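Local coordinates for DNA binding protein (Mycobacterium tuberculosis, PDB 4NB5), which represses transport-system genes of the MmpS-MmpL family, and controls its own expression, by binding directly to their promoter regions as a MarR-type homodimer, at the interface of chains A and B. Numbering follows the deposited sequence. Chains: chain A/B, DNA binding protein.

The interface of chains A and B. Residues chain A 30-32, 77; chain B 30-32, 77.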
loop_
_atom_site.group_PDB
_atom_site.type_symbol
_atom_site.label_atom_id
_atom_site.label_comp_id
_atom_site.label_asym_id
_atom_site.label_seq_id
_atom_site.Cartn_x
_atom_site.Cartn_y
_atom_site.Cartn_z
ATOM N N ARG A 30 3.586 11.362 3.003
ATOM C CA ARG A 30 4.601 10.848 2.092
ATOM C C ARG A 30 5.959 11.491 2.352
ATOM O O ARG A 30 6.801 11.574 1.456
ATOM C CB ARG A 30 4.187 11.075 0.638
ATOM C CG ARG A 30 2.947 10.299 0.215
ATOM C CD ARG A 30 3.013 9.921 -1.257
ATOM N NE ARG A 30 3.342 8.511 -1.444
ATOM C CZ ARG A 30 3.758 7.979 -2.590
ATOM N NH1 ARG A 30 3.916 8.733 -3.669
ATOM N NH2 ARG A 30 4.026 6.684 -2.657
ATOM N N SER A 31 6.160 11.949 3.584
ATOM C CA SER A 31 7.442 12.485 4.024
ATOM C C SER A 31 7.890 13.773 3.336
ATOM O O SER A 31 9.080 14.105 3.333
ATOM C CB SER A 31 8.518 11.411 3.882
ATOM O OG SER A 31 8.137 10.263 4.616
ATOM N N LEU A 32 6.933 14.513 2.786
ATOM C CA LEU A 32 7.207 15.845 2.260
ATOM C C LEU A 32 6.679 16.871 3.261
ATOM O O LEU A 32 6.104 16.497 4.287
ATOM C CB LEU A 32 6.555 16.009 0.890
ATOM C CG LEU A 32 7.105 15.058 -0.176
ATOM C CD1 LEU A 32 6.262 15.104 -1.441
ATOM C CD2 LEU A 32 8.560 15.389 -0.476
ATOM N N PHE A 77 8.990 19.722 -9.205
ATOM C CA PHE A 77 8.133 18.572 -9.417
ATOM C C PHE A 77 7.201 18.734 -10.622
ATOM O O PHE A 77 6.537 17.776 -11.016
ATOM C CB PHE A 77 7.338 18.258 -8.152
ATOM C CG PHE A 77 8.104 17.423 -7.141
ATOM C CD1 PHE A 77 9.395 17.757 -6.776
ATOM C CD2 PHE A 77 7.524 16.301 -6.566
ATOM C CE1 PHE A 77 10.092 17.004 -5.846
ATOM C CE2 PHE A 77 8.219 15.535 -5.640
ATOM C CZ PHE A 77 9.503 15.889 -5.280
ATOM N N ARG B 30 15.186 15.801 -3.791
ATOM C CA ARG B 30 13.734 15.789 -3.914
ATOM C C ARG B 30 13.038 15.960 -2.577
ATOM O O ARG B 30 11.902 15.512 -2.388
ATOM C CB ARG B 30 13.312 14.486 -4.570
ATOM C CG ARG B 30 13.786 14.441 -5.981
ATOM C CD ARG B 30 13.578 13.112 -6.653
ATOM N NE ARG B 30 13.926 13.251 -8.057
ATOM C CZ ARG B 30 15.165 13.338 -8.522
ATOM N NH1 ARG B 30 16.207 13.273 -7.696
ATOM N NH2 ARG B 30 15.369 13.483 -9.821
ATOM N N SER B 31 13.729 16.626 -1.659
ATOM C CA SER B 31 13.186 16.979 -0.356
ATOM C C SER B 31 12.897 15.769 0.523
ATOM O O SER B 31 12.189 15.886 1.519
ATOM C CB SER B 31 11.920 17.830 -0.514
ATOM O OG SER B 31 12.156 18.920 -1.392
ATOM N N LEU B 32 13.452 14.612 0.168
ATOM C CA LEU B 32 13.415 13.466 1.064
ATOM C C LEU B 32 14.740 13.414 1.823
ATOM O O LEU B 32 15.663 14.161 1.508
ATOM C CB LEU B 32 13.170 12.178 0.276
ATOM C CG LEU B 32 11.828 12.106 -0.464
ATOM C CD1 LEU B 32 11.712 10.791 -1.221
ATOM C CD2 LEU B 32 10.661 12.283 0.504
ATOM N N PHE B 77 6.720 3.467 1.540
ATOM C CA PHE B 77 6.873 3.639 0.095
ATOM C C PHE B 77 6.761 2.309 -0.668
ATOM O O PHE B 77 6.543 2.306 -1.882
ATOM C CB PHE B 77 8.202 4.319 -0.242
ATOM C CG PHE B 77 8.275 5.764 0.170
ATOM C CD1 PHE B 77 7.124 6.499 0.417
ATOM C CD2 PHE B 77 9.503 6.387 0.313
ATOM C CE1 PHE B 77 7.202 7.833 0.795
ATOM C CE2 PHE B 77 9.586 7.718 0.689
ATOM C CZ PHE B 77 8.434 8.440 0.931
#
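With CG anti to the carbonyl carbon in both copies (chi1 -63°) and CD1 carrying the chain on anti to CA (chi2 170° in A:Leu32, similarly extended in B:Leu32), A:Leu32 and B:Leu32 turn the other branch, CD2, towards each other. The two CD2 methyls meet 3.9 Å apart, near the local two-fold axis of the homodimer, and the side chains slant across one another. Each methyl also packs on the partner's backbone: B:Leu32 CD2 lies 3.7 Å from the carbonyl O of A:Ser31, while A:Leu32 CD2 is 3.9 Å from the carbonyl O of B:Arg30. Either side of this pair, a Phe77 ring reaches over to the loop that follows helix 16-29 of the other chain. B:Phe77, at the end of helix 64-77, comes in tip first, and the carbonyl O of A:Arg30 sits in the plane of the ring at its edge, 3.6 Å from CZ. The hydroxyl A:Ser31 OG lies near that same ring tip. The twin is a little looser: A:Phe77 CZ stands 3.8 Å from the carbonyl O of B:Arg30. Here the ring plane is turned 49° from the guanidinium, whose extended chain leads away from the contact. No hydrogen bond or salt bridge spans the patch, so methyls and ring edges against carbonyls set this loop against the end of the partner's last helix-turn-helix helix, and the two loops meet through Leu32. Beside the twin carbonyl contact, the aliphatic CB of B:Arg30 touches A:Phe77 CZ at 4.1 Å.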